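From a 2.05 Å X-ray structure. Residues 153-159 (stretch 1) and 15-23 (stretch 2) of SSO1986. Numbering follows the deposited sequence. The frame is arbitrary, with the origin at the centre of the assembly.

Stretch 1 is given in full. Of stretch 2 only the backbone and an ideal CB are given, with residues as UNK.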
# COMPACT_ATOMS: atom_id res chain seq x y z
N THR A 153 0.68 29.94 -3.71
CA THR A 153 -0.35 29.77 -4.75
C THR A 153 -1.32 28.65 -4.38
O THR A 153 -2.52 28.75 -4.64
CB THR A 153 0.26 29.49 -6.15
OG1 THR A 153 0.90 28.21 -6.16
CG2 THR A 153 1.26 30.56 -6.53
N ILE A 154 -0.83 27.60 -3.73
CA ILE A 154 -1.72 26.54 -3.25
C ILE A 154 -2.71 27.08 -2.21
O ILE A 154 -3.90 26.76 -2.25
CB ILE A 154 -0.94 25.33 -2.72
CG1 ILE A 154 -0.33 24.58 -3.91
CG2 ILE A 154 -1.82 24.38 -1.91
CD1 ILE A 154 0.56 23.47 -3.52
N VAL A 155 -2.23 27.91 -1.30
CA VAL A 155 -3.12 28.53 -0.32
C VAL A 155 -4.08 29.54 -0.97
O VAL A 155 -5.27 29.53 -0.68
CB VAL A 155 -2.33 29.19 0.82
CG1 VAL A 155 -3.25 29.99 1.71
CG2 VAL A 155 -1.56 28.13 1.61
N ASP A 156 -3.57 30.38 -1.87
CA ASP A 156 -4.36 31.48 -2.45
C ASP A 156 -5.30 31.05 -3.57
O ASP A 156 -6.37 31.65 -3.76
CB ASP A 156 -3.44 32.58 -2.99
CG ASP A 156 -2.62 33.25 -1.90
OD1 ASP A 156 -3.02 33.22 -0.71
OD2 ASP A 156 -1.56 33.80 -2.24
N ASN A 157 -4.90 30.04 -4.33
CA ASN A 157 -5.66 29.59 -5.49
C ASN A 157 -6.39 28.29 -5.27
O ASN A 157 -7.31 27.99 -6.01
CB ASN A 157 -4.74 29.41 -6.70
CG ASN A 157 -4.20 30.72 -7.25
OD1 ASN A 157 -4.59 31.81 -6.82
ND2 ASN A 157 -3.29 30.62 -8.22
N VAL A 158 -5.97 27.48 -4.30
CA VAL A 158 -6.60 26.18 -4.08
C VAL A 158 -7.39 26.15 -2.78
O VAL A 158 -8.62 26.08 -2.82
CB VAL A 158 -5.58 25.02 -4.18
CG1 VAL A 158 -6.22 23.68 -3.85
CG2 VAL A 158 -4.99 24.99 -5.57
N LEU A 159 -6.72 26.21 -1.64
CA LEU A 159 -7.42 26.14 -0.35
C LEU A 159 -8.42 27.29 -0.14
O LEU A 159 -9.50 27.11 0.44
CB LEU A 159 -6.42 26.08 0.82
CG LEU A 159 -5.49 24.87 0.92
CD1 LEU A 159 -4.74 24.86 2.25
CD2 LEU A 159 -6.24 23.56 0.72
N UNK A 15 -4.12 15.05 -3.91
CA UNK A 15 -2.68 15.17 -3.64
C UNK A 15 -2.22 16.62 -3.68
O UNK A 15 -2.57 17.35 -4.62
CB UNK A 15 -1.88 14.35 -4.65
N UNK A 16 -1.45 17.04 -2.69
CA UNK A 16 -0.87 18.38 -2.70
C UNK A 16 0.59 18.29 -3.18
O UNK A 16 1.48 17.84 -2.44
CB UNK A 16 -0.95 19.02 -1.31
N UNK A 17 0.81 18.68 -4.44
CA UNK A 17 2.15 18.67 -5.04
C UNK A 17 2.47 20.04 -5.60
O UNK A 17 1.61 20.90 -5.64
CB UNK A 17 2.25 17.61 -6.14
N UNK A 18 3.71 20.21 -6.09
CA UNK A 18 4.11 21.44 -6.79
C UNK A 18 3.42 21.70 -8.13
O UNK A 18 3.60 22.78 -8.69
CB UNK A 18 5.62 21.40 -7.03
N UNK A 19 2.67 20.73 -8.66
CA UNK A 19 2.09 20.86 -10.00
C UNK A 19 0.57 21.05 -10.08
O UNK A 19 0.03 21.21 -11.18
CB UNK A 19 2.46 19.61 -10.81
N UNK A 20 -0.11 21.03 -8.94
CA UNK A 20 -1.56 21.18 -8.96
C UNK A 20 -1.92 22.63 -9.26
O UNK A 20 -1.15 23.55 -8.98
CB UNK A 20 -2.17 20.74 -7.63
N UNK A 21 -3.07 22.82 -9.87
CA UNK A 21 -3.56 24.16 -10.20
C UNK A 21 -5.07 24.16 -10.16
O UNK A 21 -5.71 23.17 -10.50
CB UNK A 21 -3.06 24.61 -11.57
N UNK A 22 -5.63 25.28 -9.74
CA UNK A 22 -7.07 25.48 -9.82
C UNK A 22 -7.48 25.64 -11.29
O UNK A 22 -6.79 26.29 -12.07
CB UNK A 22 -7.49 26.70 -9.00
N UNK A 23 -8.59 25.03 -11.67
CA UNK A 23 -9.16 25.20 -13.00
C UNK A 23 -10.56 25.77 -12.86
O UNK A 23 -11.18 25.65 -11.81
CB UNK A 23 -9.18 23.88 -13.77

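The helix of stretch 1 offers the loop an apolar side, built from Ile154 and Val158, and beside it the carbonyl of Asn157. That gives the contact two rules: hydrocarbon where the two aliphatic side chains reach out, and a tight spot at CB where the carbonyl comes close.

Position 15 lies beyond the helix's reach, with no atom of stretch 1 within 5.5 Å of its ideal CB. A phi of -62° and psi of 133° admit most residues, proline among them, and Pro15 is the deposited one; it makes no contact here.

At position 16 the CA-to-CB bond points sideways, yet the ideal CB is 5.2 Å from Ile154 CD1. The gap is too wide for a bare CB to fill but right for one more carbon, and the neighbour offers nothing polar. Valine, isoleucine, leucine or methionine would all suit. The residue is Ile16, whose end comes nearer than its CB: CG2 meets Ile154 CD1 at 3.9 Å.

Position 17 points away from the helix, so its contact belongs to the backbone: its O lies 3.5 Å from Ile154 CD1, a packing contact that does not depend on the side chain's identity. The backbone enters a type I turn running from here to position 20, and at its start a short side chain with an acceptor, such as serine, threonine, aspartate or asparagine, can take up a free amide. Thr17 does this: its OG1 accepts a hydrogen bond from the N of position 19 at 3.0 Å.

Positions 18 and 19 form the middle of that turn, with phi/psi of -67/-9° and -110/-2°, and both CB atoms point away. Small or polar residues are natural in such a turn, and stretch 1 sets no demand. Asn18 and Ser19 occupy them, and their side chains hydrogen-bond elsewhere in the structure.

Position 20 turns back toward the helix. Nothing of stretch 1 comes within 5.5 Å of the ideal CB, so there is a space to span, with Ile154 and Val158 on its far side. A longer aliphatic chain is called for: isoleucine, leucine or methionine, whereas alanine would stop short. Ile20, with chi1 p and chi2 t, reaches both residues, placing CG1 4.3 Å from Ile154 CG1 and CD1 4.4 Å from Val158 CG2.

Position 21, in the extended strand, points away, leaving the choice broad; Ser21 fills it without touching the helix.

Position 22 points toward the helix at close range. Its ideal CB is only 3.3 Å from Asn157 O and 4.6 Å from Val158 CG2. Glycine, alanine, serine or cysteine are safe choices, longer chains remain possible if they turn off the carbonyl, and a hydroxyl could add a polar link. In Ser22, CB keeps that 3.3 Å contact with Asn157 O, and no direct hydrogen bond joins the stretches. A water bridges instead, 3.2 Å from Ser22 OG and donating a weak hydrogen bond to Asn157 O at 3.3 Å.

Position 23 is out of reach, so stretch 1 exerts no selection; the extended backbone carries Glu23.

Stretch 2 15-23: PITNSISSE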
# COMPACT_ATOMS: atom_id res chain seq x y z
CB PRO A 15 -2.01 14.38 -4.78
CG PRO A 15 -3.08 13.55 -5.38
CD PRO A 15 -4.38 14.27 -5.13
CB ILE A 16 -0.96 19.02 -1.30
CG1 ILE A 16 -2.42 19.04 -0.82
CG2 ILE A 16 -0.37 20.45 -1.30
CD1 ILE A 16 -3.34 19.89 -1.66
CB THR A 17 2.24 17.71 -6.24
OG1 THR A 17 1.55 18.27 -7.35
CG2 THR A 17 1.66 16.34 -5.92
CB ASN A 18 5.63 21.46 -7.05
CG ASN A 18 6.44 21.73 -5.80
OD1 ASN A 18 6.24 22.74 -5.12
ND2 ASN A 18 7.38 20.83 -5.49
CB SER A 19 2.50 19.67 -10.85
OG SER A 19 3.91 19.66 -11.00
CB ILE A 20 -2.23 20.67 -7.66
CG1 ILE A 20 -1.98 21.63 -6.49
CG2 ILE A 20 -1.72 19.25 -7.33
CD1 ILE A 20 -2.72 21.24 -5.23
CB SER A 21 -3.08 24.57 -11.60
OG SER A 21 -3.61 23.71 -12.59
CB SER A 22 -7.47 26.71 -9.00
OG SER A 22 -8.67 27.28 -9.47
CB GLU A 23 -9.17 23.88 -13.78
CG GLU A 23 -7.94 23.68 -14.68
CD GLU A 23 -7.95 22.34 -15.45
OE1 GLU A 23 -7.38 22.30 -16.57
OE2 GLU A 23 -8.51 21.34 -14.94
O HOH W 1 -8.82 30.17 -8.00
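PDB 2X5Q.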